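Jacalin-type lectin domain-containing protein (Musa acuminata, PDB 7KMU) probably binds mannose and mannose-containing glycans as a jacalin-related lectin, with mitogenic and antiviral activity. Local coordinates at residues B[83-92]-B[129-137]. Sequence-based numbering, arbitrary orientation.
Sequences YFGLTIIGKL and GSFIDAIGV. With EDO (1,2-ethanediol), chain E.
Tyr83 turns the edge of its ring toward the face of Phe131. The centroids lie 5.7 Å apart and the planes are at 85°, a T-shaped pair. One face of Tyr83 carries the ring edge of Phe84, with CD2 over its centre; one face of Phe131 carries CB of Ser130. Leu86 CD1 comes to the edge of Phe131, near the ring plane, 4.0 Å from CE2. Ile88 reaches the same ring obliquely, CD1 lying 3.8 Å from CD2 of Phe131. With chi1 at 65°, its CG1 is flanked by both backbone N and C, and the extended chi2 sends CD1 to the ring. The segments belong to different four-stranded sheets of the jacalin-type beta-prism, strands 86-96 and 132-140. The short strand segments meet at 68°. A single backbone bond joins them, Ile89 N to Ile132 O at 3.0 Å and nearly straight. Deeper in, Ile89 CG1 packs on CG2 of both Ile132 and Ile135, and Leu92 and Ile135 meet tip to tip. Asp133 and Ala134 form a classic beta bulge opposite Arg127. Residues 129-133 match the family's GXXXD sugar-binding motif. An ethanediol, probably from the crystallisation liquor, probably takes the place of sugar hydroxyls here. Its O1 donates to Asp133 OD1 (2.7 Å) and its O2 to OD2. Phe131 N donates to the same O1. A water donates to both Asp133 OD2 and Thr87 O.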
loop_
_atom_site.group_PDB
_atom_site.type_symbol
_atom_site.label_atom_id
_atom_site.label_comp_id
_atom_site.label_asym_id
_atom_site.label_seq_id
_atom_site.Cartn_x
_atom_site.Cartn_y
_atom_site.Cartn_z
ATOM N N TYR B 83 7.528 5.579 20.060
ATOM C CA TYR B 83 8.895 5.590 20.563
ATOM C C TYR B 83 9.024 6.814 21.451
ATOM O O TYR B 83 9.127 7.933 20.945
ATOM C CB TYR B 83 9.900 5.651 19.404
ATOM C CG TYR B 83 11.340 5.482 19.826
ATOM C CD1 TYR B 83 11.781 4.299 20.416
ATOM C CD2 TYR B 83 12.281 6.479 19.576
ATOM C CE1 TYR B 83 13.115 4.118 20.764
ATOM C CE2 TYR B 83 13.620 6.313 19.930
ATOM C CZ TYR B 83 14.031 5.128 20.526
ATOM O OH TYR B 83 15.348 4.946 20.874
ATOM N N PHE B 84 8.946 6.605 22.783
ATOM C CA PHE B 84 8.958 7.708 23.761
ATOM C C PHE B 84 7.884 8.774 23.437
ATOM O O PHE B 84 8.155 9.973 23.501
ATOM C CB PHE B 84 10.367 8.337 23.891
ATOM C CG PHE B 84 11.417 7.410 24.446
ATOM C CD1 PHE B 84 11.542 7.218 25.820
ATOM C CD2 PHE B 84 12.282 6.726 23.601
ATOM C CE1 PHE B 84 12.513 6.355 26.336
ATOM C CE2 PHE B 84 13.253 5.862 24.118
ATOM C CZ PHE B 84 13.367 5.689 25.484
ATOM N N GLY B 85 6.692 8.336 23.049
ATOM C CA GLY B 85 5.634 9.282 22.705
ATOM C C GLY B 85 5.611 9.781 21.268
ATOM O O GLY B 85 4.585 10.314 20.841
ATOM N N LEU B 86 6.729 9.645 20.507
ATOM C CA LEU B 86 6.741 9.999 19.080
ATOM C C LEU B 86 6.106 8.843 18.313
ATOM O O LEU B 86 6.212 7.701 18.759
ATOM C CB LEU B 86 8.183 10.162 18.539
ATOM C CG LEU B 86 9.050 11.286 19.112
ATOM C CD1 LEU B 86 10.447 11.201 18.555
ATOM C CD2 LEU B 86 8.459 12.647 18.819
ATOM N N THR B 87 5.493 9.115 17.159
ATOM C CA THR B 87 4.935 8.072 16.291
ATOM C C THR B 87 5.850 8.060 15.061
ATOM O O THR B 87 5.860 9.024 14.298
ATOM C CB THR B 87 3.466 8.374 15.926
ATOM O OG1 THR B 87 2.686 8.453 17.125
ATOM C CG2 THR B 87 2.857 7.314 15.017
ATOM N N ILE B 88 6.654 7.004 14.899
ATOM C CA ILE B 88 7.668 6.940 13.832
ATOM C C ILE B 88 7.722 5.527 13.216
ATOM O O ILE B 88 6.973 4.637 13.623
ATOM C CB ILE B 88 9.067 7.350 14.411
ATOM C CG1 ILE B 88 9.559 6.345 15.475
ATOM C CG2 ILE B 88 9.079 8.803 14.979
ATOM C CD1 ILE B 88 11.014 6.554 15.916
ATOM N N ILE B 89 8.647 5.314 12.271
ATOM C CA ILE B 89 8.858 3.981 11.682
ATOM C C ILE B 89 9.841 3.227 12.596
ATOM O O ILE B 89 10.974 3.680 12.824
ATOM C CB ILE B 89 9.369 4.090 10.221
ATOM C CG1 ILE B 89 8.438 4.967 9.344
ATOM C CG2 ILE B 89 9.575 2.676 9.602
ATOM C CD1 ILE B 89 6.927 4.503 9.321
ATOM N N GLY B 90 9.388 2.087 13.127
ATOM C CA GLY B 90 10.186 1.297 14.056
ATOM C C GLY B 90 10.865 0.094 13.438
ATOM O O GLY B 90 11.863 -0.390 13.983
ATOM N N LYS B 91 10.316 -0.415 12.306
ATOM C CA LYS B 91 10.860 -1.567 11.587
ATOM C C LYS B 91 10.635 -1.348 10.110
ATOM O O LYS B 91 9.609 -0.781 9.724
ATOM C CB LYS B 91 10.161 -2.867 12.003
ATOM C CG LYS B 91 10.777 -3.507 13.220
ATOM C CD LYS B 91 10.286 -4.940 13.408
ATOM C CE LYS B 91 10.940 -5.506 14.625
ATOM N NZ LYS B 91 10.564 -6.923 14.848
ATOM N N LEU B 92 11.597 -1.776 9.272
ATOM C CA LEU B 92 11.471 -1.617 7.838
ATOM C C LEU B 92 12.215 -2.729 7.101
ATOM O O LEU B 92 13.323 -3.105 7.492
ATOM C CB LEU B 92 12.035 -0.236 7.419
ATOM C CG LEU B 92 11.721 0.242 5.998
ATOM C CD1 LEU B 92 10.197 0.416 5.778
ATOM C CD2 LEU B 92 12.441 1.570 5.715
ATOM N N GLY B 129 13.227 13.732 10.930
ATOM C CA GLY B 129 13.834 14.714 11.825
ATOM C C GLY B 129 15.046 14.028 12.422
ATOM O O GLY B 129 16.016 13.764 11.704
ATOM N N SER B 130 14.959 13.632 13.704
ATOM C CA SER B 130 16.009 12.817 14.318
ATOM C C SER B 130 15.943 11.411 13.709
ATOM O O SER B 130 16.962 10.718 13.605
ATOM C CB SER B 130 15.762 12.665 15.814
ATOM O OG SER B 130 15.476 13.925 16.400
ATOM N N PHE B 131 14.715 10.982 13.350
ATOM C CA PHE B 131 14.459 9.638 12.825
ATOM C C PHE B 131 13.586 9.688 11.585
ATOM O O PHE B 131 13.246 10.777 11.113
ATOM C CB PHE B 131 13.759 8.787 13.911
ATOM C CG PHE B 131 14.308 8.977 15.307
ATOM C CD1 PHE B 131 15.639 8.689 15.597
ATOM C CD2 PHE B 131 13.500 9.460 16.327
ATOM C CE1 PHE B 131 16.155 8.902 16.881
ATOM C CE2 PHE B 131 14.018 9.653 17.621
ATOM C CZ PHE B 131 15.344 9.393 17.875
ATOM N N ILE B 132 13.185 8.502 11.075
ATOM C CA ILE B 132 12.240 8.463 9.967
ATOM C C ILE B 132 10.833 8.432 10.562
ATOM O O ILE B 132 10.382 7.391 11.045
ATOM C CB ILE B 132 12.498 7.276 9.002
ATOM C CG1 ILE B 132 13.901 7.371 8.363
ATOM C CG2 ILE B 132 11.395 7.183 7.919
ATOM C CD1 ILE B 132 14.179 8.711 7.515
ATOM N N ASP B 133 10.141 9.588 10.556
ATOM C CA ASP B 133 8.784 9.692 11.090
ATOM C C ASP B 133 7.783 8.966 10.210
ATOM O O ASP B 133 6.824 8.383 10.719
ATOM C CB ASP B 133 8.366 11.173 11.161
ATOM C CG ASP B 133 9.215 11.967 12.136
ATOM O OD1 ASP B 133 10.371 12.298 11.783
ATOM O OD2 ASP B 133 8.735 12.228 13.258
ATOM N N ALA B 134 7.956 9.075 8.883
ATOM C CA ALA B 134 6.997 8.517 7.930
ATOM C C ALA B 134 7.661 8.204 6.612
ATOM O O ALA B 134 8.689 8.806 6.263
ATOM C CB ALA B 134 5.857 9.504 7.708
ATOM N N ILE B 135 7.081 7.261 5.872
ATOM C CA ILE B 135 7.653 6.849 4.601
ATOM C C ILE B 135 6.555 6.501 3.601
ATOM O O ILE B 135 5.453 6.113 3.985
ATOM C CB ILE B 135 8.667 5.683 4.832
ATOM C CG1 ILE B 135 9.592 5.463 3.594
ATOM C CG2 ILE B 135 7.970 4.384 5.304
ATOM C CD1 ILE B 135 10.920 4.654 3.913
ATOM N N GLY B 136 6.882 6.662 2.333
ATOM C CA GLY B 136 6.013 6.349 1.209
ATOM C C GLY B 136 6.864 6.017 0.011
ATOM O O GLY B 136 8.090 6.231 0.023
ATOM N N VAL B 137 6.224 5.482 -1.042
ATOM C CA VAL B 137 6.945 5.093 -2.247
ATOM C C VAL B 137 6.314 5.569 -3.536
ATOM O O VAL B 137 5.096 5.741 -3.605
ATOM C CB VAL B 137 7.178 3.555 -2.314
ATOM C CG1 VAL B 137 8.166 3.090 -1.237
ATOM C CG2 VAL B 137 5.868 2.770 -2.232
HETATM C C1 EDO E . 11.640 12.482 15.016
HETATM O O1 EDO E . 12.238 12.478 13.717
HETATM C C2 EDO E . 11.150 13.895 15.420
HETATM O O2 EDO E . 10.069 14.310 14.606
HETATM O O HOH W 1 6.183 11.679 13.865
#